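ADP-ribosylglycohydrolase (Thermus thermophilus, PDB 2YZV) belongs to the ADP-ribosylglycohydrolase family and has a compact, all-alpha fold that holds magnesium ions. Local coordinates at residues A[175-179]-A[180-184]; A[261-264]-A[265-269]; A[150-153]-A[154-158]; A[164-167]-A[168-171]. All coordinates share one frame; numbering follows the deposited sequence.

Interaction 1: A[175-179]-A[180-184]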
ATOM      1  N   LEU A 175       0.546   7.128  -6.790  1.00  8.47           N
ATOM      2  CA  LEU A 175       1.704   6.319  -7.127  1.00  8.47           C
ATOM      3  C   LEU A 175       2.163   6.559  -8.560  1.00 10.00           C
ATOM      4  O   LEU A 175       3.356   6.682  -8.806  1.00 10.49           O
ATOM      5  CB  LEU A 175       1.412   4.833  -6.894  1.00 10.36           C
ATOM      6  CG  LEU A 175       1.169   4.445  -5.429  1.00 10.36           C
ATOM      7  CD1 LEU A 175       1.048   2.934  -5.330  1.00 12.69           C
ATOM      8  CD2 LEU A 175       2.321   4.940  -4.550  1.00 11.84           C
ATOM      9  N   ARG A 176       1.225   6.633  -9.499  1.00  9.82           N
ATOM     10  CA  ARG A 176       1.600   6.872 -10.892  1.00  9.14           C
ATOM     11  C   ARG A 176       2.346   8.199 -11.012  1.00  9.51           C
ATOM     12  O   ARG A 176       3.412   8.270 -11.626  1.00  9.53           O
ATOM     13  CB  ARG A 176       0.366   6.909 -11.797  1.00 10.98           C
ATOM     14  CG  ARG A 176       0.714   7.047 -13.283  1.00 12.74           C
ATOM     15  CD  ARG A 176      -0.527   7.287 -14.124  1.00 12.25           C
ATOM     16  NE  ARG A 176      -1.070   8.623 -13.897  1.00 16.58           N
ATOM     17  CZ  ARG A 176      -2.258   9.030 -14.329  1.00 20.37           C
ATOM     18  NH1 ARG A 176      -3.034   8.199 -15.011  1.00 22.96           N
ATOM     19  NH2 ARG A 176      -2.664  10.270 -14.090  1.00 20.66           N
ATOM     20  N   GLU A 177       1.787   9.249 -10.421  1.00 10.40           N
ATOM     21  CA  GLU A 177       2.413  10.567 -10.485  1.00 10.05           C
ATOM     22  C   GLU A 177       3.771  10.588  -9.803  1.00 11.01           C
ATOM     23  O   GLU A 177       4.723  11.188 -10.312  1.00 11.40           O
ATOM     24  CB  GLU A 177       1.491  11.619  -9.865  1.00 11.94           C
ATOM     25  CG  GLU A 177       0.210  11.822 -10.652  1.00 15.18           C
ATOM     26  CD  GLU A 177       0.479  12.238 -12.084  1.00 17.20           C
ATOM     27  OE1 GLU A 177       0.999  13.353 -12.291  1.00 18.36           O
ATOM     28  OE2 GLU A 177       0.176  11.445 -12.998  1.00 18.15           O
ATOM     29  N   ALA A 178       3.871   9.938  -8.647  1.00  9.77           N
ATOM     30  CA  ALA A 178       5.136   9.901  -7.934  1.00 10.77           C
ATOM     31  C   ALA A 178       6.203   9.186  -8.762  1.00 11.00           C
ATOM     32  O   ALA A 178       7.346   9.640  -8.836  1.00 11.37           O
ATOM     33  CB  ALA A 178       4.960   9.211  -6.577  1.00 10.37           C
ATOM     34  N   LEU A 179       5.832   8.072  -9.388  1.00 11.14           N
ATOM     35  CA  LEU A 179       6.775   7.309 -10.204  1.00 11.04           C
ATOM     36  C   LEU A 179       7.267   8.123 -11.394  1.00 12.24           C
ATOM     37  O   LEU A 179       8.364   7.890 -11.907  1.00 13.46           O
ATOM     38  CB  LEU A 179       6.126   6.020 -10.709  1.00 11.85           C
ATOM     39  CG  LEU A 179       5.856   4.938  -9.660  1.00 10.26           C
ATOM     40  CD1 LEU A 179       5.032   3.820 -10.285  1.00 11.68           C
ATOM     41  CD2 LEU A 179       7.175   4.402  -9.108  1.00 11.46           C
ATOM     42  N   ARG A 180       6.450   9.075 -11.821  1.00 12.33           N
ATOM     43  CA  ARG A 180       6.793   9.918 -12.956  1.00 13.36           C
ATOM     44  C   ARG A 180       7.563  11.168 -12.562  1.00 14.63           C
ATOM     45  O   ARG A 180       7.858  12.018 -13.405  1.00 16.43           O
ATOM     46  CB  ARG A 180       5.528  10.278 -13.728  1.00 12.12           C
ATOM     47  CG  ARG A 180       4.948   9.073 -14.448  1.00 14.22           C
ATOM     48  CD  ARG A 180       3.650   9.383 -15.157  1.00 13.99           C
ATOM     49  NE  ARG A 180       3.242   8.264 -15.997  1.00 15.74           N
ATOM     50  CZ  ARG A 180       2.146   8.249 -16.747  1.00 14.90           C
ATOM     51  NH1 ARG A 180       1.338   9.300 -16.760  1.00 16.79           N
ATOM     52  NH2 ARG A 180       1.865   7.185 -17.491  1.00 18.12           N
ATOM     53  N   GLY A 181       7.891  11.277 -11.278  1.00 13.62           N
ATOM     54  CA  GLY A 181       8.658  12.412 -10.809  1.00 13.64           C
ATOM     55  C   GLY A 181       7.902  13.639 -10.349  1.00 13.54           C
ATOM     56  O   GLY A 181       8.509  14.693 -10.151  1.00 14.46           O
ATOM     57  N   ALA A 182       6.591  13.526 -10.172  1.00 13.55           N
ATOM     58  CA  ALA A 182       5.806  14.669  -9.723  1.00 13.46           C
ATOM     59  C   ALA A 182       6.295  15.128  -8.350  1.00 13.69           C
ATOM     60  O   ALA A 182       6.643  14.311  -7.496  1.00 15.03           O
ATOM     61  CB  ALA A 182       4.325  14.300  -9.658  1.00 14.89           C
ATOM     62  N   PRO A 183       6.332  16.450  -8.122  1.00 14.14           N
ATOM     63  CA  PRO A 183       6.787  16.996  -6.841  1.00 14.37           C
ATOM     64  C   PRO A 183       5.784  16.786  -5.708  1.00 13.15           C
ATOM     65  O   PRO A 183       4.584  16.625  -5.951  1.00 12.15           O
ATOM     66  CB  PRO A 183       7.013  18.471  -7.163  1.00 15.18           C
ATOM     67  CG  PRO A 183       5.938  18.754  -8.152  1.00 12.78           C
ATOM     68  CD  PRO A 183       5.987  17.530  -9.063  1.00 13.89           C
ATOM     69  N   LYS A 184       6.289  16.779  -4.478  1.00 14.58           N
ATOM     70  CA  LYS A 184       5.448  16.574  -3.303  1.00 14.24           C
ATOM     71  C   LYS A 184       4.238  17.503  -3.286  1.00 15.15           C
ATOM     72  O   LYS A 184       3.130  17.078  -2.962  1.00 13.56           O
ATOM     73  CB  LYS A 184       6.266  16.763  -2.018  1.00 15.52           C
ATOM     74  CG  LYS A 184       5.447  16.570  -0.745  1.00 15.42           C
ATOM     75  CD  LYS A 184       6.300  16.639   0.522  1.00 19.06           C
ATOM     76  CE  LYS A 184       7.212  15.435   0.660  1.00 21.40           C
ATOM     77  NZ  LYS A 184       7.881  15.422   1.995  1.00 21.86           N
TER
HETATM   78  O   HOH W   1       1.399  12.001 -15.443  1.00 20.84           O
HETATM   79  O   HOH W   2       8.190  11.977  -7.450  1.00 15.97           O
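Glu177 and Ala178 offer their carbonyls to the amides of Ala182 and Gly181, just beyond the end of helix 162-179. Ala182 N donates to Glu177 O over 3.0 Å in a nearly straight bond (160°), whereas Gly181 N reaches Ala178 O, also over 3.0 Å, from above the carbonyl plane. The amide of Arg180 is shared between Arg176 O and Glu177 O, and both of these bonds are weak. A water that donates to both carbonyls adds a second partner to Ala178 O and links it to Ala182 O across the turn. With Gly181 at positive phi (90°), the two backward bonds form a Schellman motif, a classic way of ending an alpha-helix; it folds Ala182 CB back to within 3.9 Å of Glu177 CB. Among the partly exposed side chains, Arg176 grips Glu177 side-on: NE, at 3.2 Å, and NH2 both donate to OE2, which lies in the guanidinium plane. The methylene CD of Arg176 rests 3.8 Å above one face of the Arg180 guanidinium, offset toward its rim, and the two guanidinium planes are only 9° apart. A second water accepts from Arg180 NH1 and donates to Glu177 OE2. The carboxylate probably eases the closeness of the two like charges. The other nitrogens of Arg180 turn elsewhere, NE to a salt bridge with Glu142 and NH2 to a hydrogen bond with Asn143 OD1.

Interaction 2: A[261-264]-A[265-269]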
ATOM      1  N   GLN A 261       4.780   2.856   0.140  1.00  8.53           N
ATOM      2  CA  GLN A 261       4.578   2.820  -1.303  1.00  8.76           C
ATOM      3  C   GLN A 261       4.745   4.203  -1.913  1.00  9.20           C
ATOM      4  O   GLN A 261       5.453   4.371  -2.905  1.00  9.54           O
ATOM      5  CB  GLN A 261       3.177   2.312  -1.629  1.00  8.90           C
ATOM      6  CG  GLN A 261       2.950   0.860  -1.285  1.00  8.16           C
ATOM      7  CD  GLN A 261       1.504   0.477  -1.435  1.00  8.10           C
ATOM      8  OE1 GLN A 261       0.975   0.403  -2.548  1.00  9.18           O
ATOM      9  NE2 GLN A 261       0.842   0.245  -0.311  1.00  8.22           N
ATOM     10  N   LEU A 262       4.082   5.190  -1.319  1.00  8.52           N
ATOM     11  CA  LEU A 262       4.143   6.555  -1.829  1.00  8.81           C
ATOM     12  C   LEU A 262       5.518   7.170  -1.663  1.00  9.79           C
ATOM     13  O   LEU A 262       6.076   7.706  -2.619  1.00 10.71           O
ATOM     14  CB  LEU A 262       3.093   7.431  -1.135  1.00  9.39           C
ATOM     15  CG  LEU A 262       3.057   8.917  -1.513  1.00  9.57           C
ATOM     16  CD1 LEU A 262       2.845   9.080  -3.017  1.00 11.31           C
ATOM     17  CD2 LEU A 262       1.941   9.602  -0.737  1.00 12.57           C
ATOM     18  N   ALA A 263       6.059   7.090  -0.453  1.00 10.08           N
ATOM     19  CA  ALA A 263       7.379   7.648  -0.175  1.00  8.90           C
ATOM     20  C   ALA A 263       8.470   6.872  -0.914  1.00  9.88           C
ATOM     21  O   ALA A 263       9.492   7.444  -1.299  1.00 10.62           O
ATOM     22  CB  ALA A 263       7.640   7.642   1.329  1.00  9.70           C
ATOM     23  N   GLY A 264       8.254   5.575  -1.121  1.00 10.11           N
ATOM     24  CA  GLY A 264       9.236   4.774  -1.836  1.00 11.31           C
ATOM     25  C   GLY A 264       9.326   5.211  -3.288  1.00 10.76           C
ATOM     26  O   GLY A 264      10.415   5.309  -3.861  1.00 13.04           O
ATOM     27  N   ALA A 265       8.173   5.473  -3.893  1.00 11.24           N
ATOM     28  CA  ALA A 265       8.135   5.918  -5.284  1.00 10.37           C
ATOM     29  C   ALA A 265       8.696   7.333  -5.410  1.00 12.35           C
ATOM     30  O   ALA A 265       9.339   7.677  -6.408  1.00 11.68           O
ATOM     31  CB  ALA A 265       6.699   5.889  -5.802  1.00 11.00           C
ATOM     32  N   TYR A 266       8.450   8.150  -4.392  1.00 11.14           N
ATOM     33  CA  TYR A 266       8.901   9.538  -4.386  1.00 12.81           C
ATOM     34  C   TYR A 266      10.397   9.710  -4.124  1.00 14.32           C
ATOM     35  O   TYR A 266      11.088  10.410  -4.873  1.00 14.87           O
ATOM     36  CB  TYR A 266       8.115  10.333  -3.340  1.00 12.61           C
ATOM     37  CG  TYR A 266       8.459  11.803  -3.316  1.00 13.09           C
ATOM     38  CD1 TYR A 266       8.040  12.649  -4.341  1.00 15.62           C
ATOM     39  CD2 TYR A 266       9.217  12.343  -2.281  1.00 14.44           C
ATOM     40  CE1 TYR A 266       8.370  14.001  -4.339  1.00 17.92           C
ATOM     41  CE2 TYR A 266       9.555  13.698  -2.268  1.00 17.58           C
ATOM     42  CZ  TYR A 266       9.126  14.517  -3.302  1.00 19.35           C
ATOM     43  OH  TYR A 266       9.458  15.852  -3.303  1.00 22.84           O
ATOM     44  N   TYR A 267      10.893   9.076  -3.063  1.00 13.69           N
ATOM     45  CA  TYR A 267      12.303   9.183  -2.682  1.00 13.67           C
ATOM     46  C   TYR A 267      13.215   8.158  -3.353  1.00 14.83           C
ATOM     47  O   TYR A 267      14.419   8.394  -3.505  1.00 15.55           O
ATOM     48  CB  TYR A 267      12.449   9.049  -1.165  1.00 14.51           C
ATOM     49  CG  TYR A 267      11.777  10.133  -0.353  1.00 14.44           C
ATOM     50  CD1 TYR A 267      12.236  11.453  -0.391  1.00 16.17           C
ATOM     51  CD2 TYR A 267      10.710   9.833   0.493  1.00 14.70           C
ATOM     52  CE1 TYR A 267      11.652  12.441   0.400  1.00 17.53           C
ATOM     53  CE2 TYR A 267      10.120  10.810   1.286  1.00 15.34           C
ATOM     54  CZ  TYR A 267      10.596  12.110   1.239  1.00 17.32           C
ATOM     55  OH  TYR A 267      10.030  13.065   2.050  1.00 18.33           O
ATOM     56  N   GLY A 268      12.650   7.016  -3.733  1.00 12.86           N
ATOM     57  CA  GLY A 268      13.433   5.979  -4.385  1.00 13.72           C
ATOM     58  C   GLY A 268      14.093   5.003  -3.426  1.00 13.40           C
ATOM     59  O   GLY A 268      14.317   5.317  -2.258  1.00 14.75           O
ATOM     60  N   LEU A 269      14.411   3.814  -3.931  1.00 14.60           N
ATOM     61  CA  LEU A 269      15.041   2.765  -3.133  1.00 14.24           C
ATOM     62  C   LEU A 269      16.320   3.226  -2.436  1.00 15.87           C
ATOM     63  O   LEU A 269      16.563   2.880  -1.280  1.00 15.08           O
ATOM     64  CB  LEU A 269      15.365   1.554  -4.015  1.00 15.75           C
ATOM     65  CG  LEU A 269      15.918   0.334  -3.274  1.00 16.57           C
ATOM     66  CD1 LEU A 269      14.817  -0.292  -2.424  1.00 18.26           C
ATOM     67  CD2 LEU A 269      16.452  -0.677  -4.271  1.00 17.04           C
TER
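Ala263 O receives the amide of Tyr267 in the straightest of four successive backbone bonds, 2.8 Å long with an angle of 168° at the hydrogen. The bonds before it run from Ala265 N to Gln261 O and from Tyr266 N to Leu262 O. Gly268 N closes the series on Gly264 O, also at 2.8 Å but more bent and arriving from above the carbonyl plane, because the chain is already leaving the helix. The amide of Gln261 points out of this turn: OE1 accepts from Ala135 N, and NE2 donates to Leu131 O and Ala257 O. Outward from the backbone, Tyr267 has CG beside its own N (chi1 -63°), which lays the near side of the ring along the preceding turn, with CD2 3.2 Å from Ala263 O and 3.9 Å from Ala263 CB. Tyr266, the preceding residue, leans against the same ring. Its edge is presented to a face of Tyr267, with CD2 3.5 Å above the ring centre. Tyr266 also meets Phe232 edge-to-face, Tyr267 OH is probably hydrogen-bonded to Lys184 NZ, and the small side chain of Ala265 fits against Ala14 of helix 4-26 and Ala178 of helix 162-179. Helix 252-267, whose opposite end carries the magnesium ligands Asp253 and Thr254, thus finishes in a largely buried turn at a glycine of positive phi (Gly268, 88°), a common way for a helix to stop.

Interaction 3: A[150-153]-A[154-158]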
ATOM      1  N   LEU A 150      -8.678  -0.196 -13.284  1.00 12.56           N
ATOM      2  CA  LEU A 150      -8.073  -1.468 -12.909  1.00 12.34           C
ATOM      3  C   LEU A 150      -7.867  -1.471 -11.399  1.00 11.44           C
ATOM      4  O   LEU A 150      -8.031  -2.500 -10.742  1.00 11.87           O
ATOM      5  CB  LEU A 150      -6.731  -1.654 -13.620  1.00 13.13           C
ATOM      6  CG  LEU A 150      -6.798  -1.698 -15.151  1.00 13.34           C
ATOM      7  CD1 LEU A 150      -5.391  -1.791 -15.726  1.00 14.90           C
ATOM      8  CD2 LEU A 150      -7.639  -2.892 -15.596  1.00 16.31           C
ATOM      9  N   ALA A 151      -7.516  -0.311 -10.850  1.00 10.38           N
ATOM     10  CA  ALA A 151      -7.302  -0.201  -9.406  1.00 10.77           C
ATOM     11  C   ALA A 151      -8.611  -0.454  -8.666  1.00 11.24           C
ATOM     12  O   ALA A 151      -8.625  -1.119  -7.628  1.00 10.88           O
ATOM     13  CB  ALA A 151      -6.755   1.182  -9.052  1.00 11.04           C
ATOM     14  N   ARG A 152      -9.710   0.075  -9.194  1.00 11.38           N
ATOM     15  CA  ARG A 152     -11.005  -0.134  -8.557  1.00 10.97           C
ATOM     16  C   ARG A 152     -11.356  -1.615  -8.599  1.00 10.95           C
ATOM     17  O   ARG A 152     -11.843  -2.179  -7.620  1.00 11.08           O
ATOM     18  CB  ARG A 152     -12.097   0.684  -9.257  1.00 11.38           C
ATOM     19  CG  ARG A 152     -13.506   0.378  -8.758  1.00 14.31           C
ATOM     20  CD  ARG A 152     -14.524   1.337  -9.352  1.00 14.38           C
ATOM     21  NE  ARG A 152     -14.399   2.673  -8.780  1.00 19.13           N
ATOM     22  CZ  ARG A 152     -15.296   3.232  -7.971  1.00 17.92           C
ATOM     23  NH1 ARG A 152     -16.398   2.575  -7.635  1.00 21.28           N
ATOM     24  NH2 ARG A 152     -15.085   4.446  -7.489  1.00 19.84           N
ATOM     25  N   ARG A 153     -11.107  -2.253  -9.740  1.00 10.90           N
ATOM     26  CA  ARG A 153     -11.397  -3.674  -9.869  1.00 11.17           C
ATOM     27  C   ARG A 153     -10.523  -4.489  -8.914  1.00 10.93           C
ATOM     28  O   ARG A 153     -10.988  -5.456  -8.307  1.00 12.75           O
ATOM     29  CB  ARG A 153     -11.188  -4.119 -11.321  1.00 13.64           C
ATOM     30  CG  ARG A 153     -12.272  -3.599 -12.258  1.00 14.23           C
ATOM     31  CD  ARG A 153     -11.887  -3.773 -13.719  1.00 14.74           C
ATOM     32  NE  ARG A 153     -11.707  -5.171 -14.093  1.00 15.48           N
ATOM     33  CZ  ARG A 153     -11.128  -5.563 -15.225  1.00 16.91           C
ATOM     34  NH1 ARG A 153     -10.676  -4.656 -16.080  1.00 17.13           N
ATOM     35  NH2 ARG A 153     -10.996  -6.856 -15.498  1.00 17.00           N
ATOM     36  N   ALA A 154      -9.265  -4.086  -8.764  1.00 10.20           N
ATOM     37  CA  ALA A 154      -8.345  -4.788  -7.868  1.00 11.97           C
ATOM     38  C   ALA A 154      -8.810  -4.667  -6.419  1.00 12.43           C
ATOM     39  O   ALA A 154      -8.591  -5.568  -5.605  1.00 14.95           O
ATOM     40  CB  ALA A 154      -6.933  -4.224  -8.016  1.00 11.82           C
ATOM     41  N   ALA A 155      -9.450  -3.553  -6.092  1.00 11.52           N
ATOM     42  CA  ALA A 155      -9.943  -3.353  -4.739  1.00 11.19           C
ATOM     43  C   ALA A 155     -11.210  -4.173  -4.525  1.00 11.91           C
ATOM     44  O   ALA A 155     -11.394  -4.779  -3.469  1.00 10.49           O
ATOM     45  CB  ALA A 155     -10.238  -1.869  -4.495  1.00  9.92           C
ATOM     46  N   ARG A 156     -12.063  -4.192  -5.545  1.00 11.64           N
ATOM     47  CA  ARG A 156     -13.345  -4.890  -5.490  1.00 12.06           C
ATOM     48  C   ARG A 156     -13.277  -6.386  -5.220  1.00 12.84           C
ATOM     49  O   ARG A 156     -14.282  -6.994  -4.843  1.00 12.15           O
ATOM     50  CB  ARG A 156     -14.134  -4.630  -6.777  1.00 11.44           C
ATOM     51  CG  ARG A 156     -14.715  -3.223  -6.862  1.00 13.11           C
ATOM     52  CD  ARG A 156     -15.430  -3.016  -8.182  1.00 12.85           C
ATOM     53  NE  ARG A 156     -16.462  -4.029  -8.381  1.00 14.06           N
ATOM     54  CZ  ARG A 156     -16.607  -4.732  -9.498  1.00 13.14           C
ATOM     55  NH1 ARG A 156     -15.787  -4.534 -10.521  1.00 14.92           N
ATOM     56  NH2 ARG A 156     -17.567  -5.645  -9.587  1.00 15.18           N
ATOM     57  N   THR A 157     -12.107  -6.986  -5.412  1.00 11.70           N
ATOM     58  CA  THR A 157     -11.966  -8.411  -5.150  1.00 12.11           C
ATOM     59  C   THR A 157     -12.238  -8.721  -3.680  1.00 12.92           C
ATOM     60  O   THR A 157     -12.798  -9.769  -3.359  1.00 13.19           O
ATOM     61  CB  THR A 157     -10.551  -8.921  -5.496  1.00 11.14           C
ATOM     62  OG1 THR A 157      -9.570  -8.132  -4.808  1.00 11.61           O
ATOM     63  CG2 THR A 157     -10.314  -8.850  -7.000  1.00 10.99           C
ATOM     64  N   THR A 158     -11.867  -7.802  -2.791  1.00 10.81           N
ATOM     65  CA  THR A 158     -12.052  -8.024  -1.358  1.00 11.29           C
ATOM     66  C   THR A 158     -12.833  -6.948  -0.604  1.00 11.02           C
ATOM     67  O   THR A 158     -13.325  -7.196   0.500  1.00 12.76           O
ATOM     68  CB  THR A 158     -10.692  -8.183  -0.659  1.00 11.37           C
ATOM     69  OG1 THR A 158      -9.922  -6.992  -0.854  1.00 11.73           O
ATOM     70  CG2 THR A 158      -9.930  -9.377  -1.233  1.00 12.17           C
TER
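Arg156 folds back over the turn before it, and its chain runs outward from CB past Arg152. CB lies 3.5 Å from Arg152 O, and CG comes closer still, 3.1 Å from the same oxygen, because chi1 (-74°) sets CG beside the backbone N. That oxygen also accepts the Arg156 amide at 2.9 Å. CD then passes Arg152 CG at 3.9 Å, an aliphatic touch between the two arginine stems. Beyond it the chain bends at chi3 (56°) and swings the guanidinium toward Arg153, so that NH1 stands 4.0 Å from Arg153 CG, which lies at the edge of the group near its plane. The charged end makes a cation-pi contact with Tyr119, whose hydroxyl is also the hydrogen-bond partner of Arg153 NE, while Arg152 turns away to a salt bridge with Glu169. A little further on, Thr157 OG1 donates to Ala154 O at 2.9 Å, satisfying a buried hydroxyl within the turn. Ala151 and Ala155 lie against Ala172 and Thr168 in turn, which marks helix 147-156 as one arm of an antiparallel helical hairpin with helix 162-179.

Interaction 4: A[164-167]-A[168-171]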
ATOM      1  N   ALA A 164     -13.666   2.928  -0.010  1.00 10.34           N
ATOM      2  CA  ALA A 164     -12.470   2.103  -0.150  1.00 10.83           C
ATOM      3  C   ALA A 164     -12.079   2.050  -1.621  1.00 11.16           C
ATOM      4  O   ALA A 164     -10.901   2.134  -1.964  1.00 10.07           O
ATOM      5  CB  ALA A 164     -12.722   0.699   0.380  1.00 11.31           C
ATOM      6  N   LEU A 165     -13.072   1.911  -2.494  1.00  9.85           N
ATOM      7  CA  LEU A 165     -12.797   1.874  -3.923  1.00  9.15           C
ATOM      8  C   LEU A 165     -12.187   3.204  -4.371  1.00 10.00           C
ATOM      9  O   LEU A 165     -11.191   3.225  -5.091  1.00 10.10           O
ATOM     10  CB  LEU A 165     -14.088   1.593  -4.703  1.00  9.42           C
ATOM     11  CG  LEU A 165     -14.779   0.283  -4.319  1.00 11.26           C
ATOM     12  CD1 LEU A 165     -15.943   0.024  -5.262  1.00 11.86           C
ATOM     13  CD2 LEU A 165     -13.791  -0.874  -4.384  1.00 12.86           C
ATOM     14  N   GLU A 166     -12.773   4.313  -3.927  1.00  9.07           N
ATOM     15  CA  GLU A 166     -12.269   5.628  -4.313  1.00  9.27           C
ATOM     16  C   GLU A 166     -10.890   5.918  -3.720  1.00  9.10           C
ATOM     17  O   GLU A 166     -10.053   6.542  -4.369  1.00  9.83           O
ATOM     18  CB  GLU A 166     -13.255   6.719  -3.888  1.00 10.37           C
ATOM     19  CG  GLU A 166     -14.619   6.594  -4.545  1.00 11.02           C
ATOM     20  CD  GLU A 166     -15.591   7.650  -4.067  1.00 14.03           C
ATOM     21  OE1 GLU A 166     -15.430   8.125  -2.926  1.00 13.22           O
ATOM     22  OE2 GLU A 166     -16.520   7.992  -4.828  1.00 17.04           O
ATOM     23  N   ALA A 167     -10.655   5.479  -2.488  1.00  8.66           N
ATOM     24  CA  ALA A 167      -9.357   5.706  -1.856  1.00  7.24           C
ATOM     25  C   ALA A 167      -8.281   4.970  -2.649  1.00  8.10           C
ATOM     26  O   ALA A 167      -7.152   5.447  -2.773  1.00  7.63           O
ATOM     27  CB  ALA A 167      -9.377   5.212  -0.414  1.00  8.55           C
ATOM     28  N   THR A 168      -8.639   3.809  -3.187  1.00  8.11           N
ATOM     29  CA  THR A 168      -7.702   3.020  -3.972  1.00  7.90           C
ATOM     30  C   THR A 168      -7.374   3.757  -5.268  1.00  8.41           C
ATOM     31  O   THR A 168      -6.222   3.777  -5.706  1.00  7.84           O
ATOM     32  CB  THR A 168      -8.280   1.623  -4.287  1.00 10.03           C
ATOM     33  OG1 THR A 168      -8.595   0.957  -3.056  1.00  8.89           O
ATOM     34  CG2 THR A 168      -7.260   0.784  -5.062  1.00 11.90           C
ATOM     35  N   GLU A 169      -8.384   4.371  -5.875  1.00  8.49           N
ATOM     36  CA  GLU A 169      -8.168   5.120  -7.108  1.00  8.39           C
ATOM     37  C   GLU A 169      -7.250   6.310  -6.844  1.00  8.78           C
ATOM     38  O   GLU A 169      -6.369   6.617  -7.653  1.00  9.23           O
ATOM     39  CB  GLU A 169      -9.503   5.598  -7.683  1.00 10.78           C
ATOM     40  CG  GLU A 169     -10.448   4.461  -8.038  1.00 15.39           C
ATOM     41  CD  GLU A 169     -11.783   4.952  -8.558  1.00 19.55           C
ATOM     42  OE1 GLU A 169     -12.288   5.965  -8.028  1.00 22.05           O
ATOM     43  OE2 GLU A 169     -12.332   4.322  -9.485  1.00 20.81           O
ATOM     44  N   VAL A 170      -7.453   6.974  -5.710  1.00  8.34           N
ATOM     45  CA  VAL A 170      -6.626   8.119  -5.347  1.00  8.39           C
ATOM     46  C   VAL A 170      -5.180   7.665  -5.138  1.00  8.54           C
ATOM     47  O   VAL A 170      -4.250   8.321  -5.602  1.00  9.73           O
ATOM     48  CB  VAL A 170      -7.159   8.828  -4.067  1.00  9.31           C
ATOM     49  CG1 VAL A 170      -6.182   9.908  -3.620  1.00 11.17           C
ATOM     50  CG2 VAL A 170      -8.523   9.462  -4.355  1.00 10.56           C
ATOM     51  N   LEU A 171      -4.977   6.533  -4.463  1.00  7.28           N
ATOM     52  CA  LEU A 171      -3.614   6.053  -4.251  1.00  7.80           C
ATOM     53  C   LEU A 171      -2.982   5.630  -5.580  1.00  8.63           C
ATOM     54  O   LEU A 171      -1.788   5.818  -5.788  1.00  8.67           O
ATOM     55  CB  LEU A 171      -3.586   4.887  -3.252  1.00  8.79           C
ATOM     56  CG  LEU A 171      -2.187   4.376  -2.875  1.00  8.40           C
ATOM     57  CD1 LEU A 171      -1.374   5.495  -2.238  1.00  7.94           C
ATOM     58  CD2 LEU A 171      -2.312   3.210  -1.904  1.00 10.44           C
TER
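The carboxylate of Glu169, its OE2 held by Arg152, lies back along its own helix, with OE1 3.7 Å from Glu166 CA. Its stem follows the same course, since CG sits beside the backbone N (chi1 -61°), 3.3 Å from Leu165 O. The carboxylate of Glu166 leads away to different partners, OE1 accepting from His199 N and OE2 paired with Arg162. The two acids are 5.7 Å apart, measured from Glu166 OE2 to Glu169 OE1, and the arginine on each probably balances its charge. A third flat group, the carbonyl of Ala164, is approached from opposite sides of its plane, each donor tilted about 30° from it: Thr168 N donates from one side, at 3.1 Å, and Thr168 OG1 from the other, at 2.8 Å. The threonine's first torsion (-58°) brings the hydroxyl next to its own amide, so one residue supplies both donors, and a polar group in a buried place is satisfied inside the helix. Val170 turns its CG2 branch to within 3.3 Å of Glu166 O and packs outward on Leu190, Phe193 and Leu225. Such a threonine, its hydroxyl returned to the carbonyl four residues back, is a familiar device of buried helices, here in the largely buried middle of helix 162-179, packed among helices 129-132, 147-156 and 221-234.

Overall arrangement
Interactions 1 and 4 share helix 162-179 and differ as its end differs from its middle. Interaction 4, mostly buried, keeps its polar groups satisfied by the helix itself and by partners outside it, two arginines and a backbone amide; interaction 1, partly buried, adds waters and partly exposed charged side chains to its backbone bonds. Each is joined to a neighbouring helix. Interactions 3 and 4, their centres 9 Å apart, meet through a salt bridge and apolar packing. Interactions 1 and 2 are equally close, meeting through Lys184 and the two tyrosines. Both of these finish a helix on a glycine. Interactions 2 and 3 lie on opposite sides of the chain's centre, both buried, their side-chain contacts made by aromatic rings in one and arginine stems in the other.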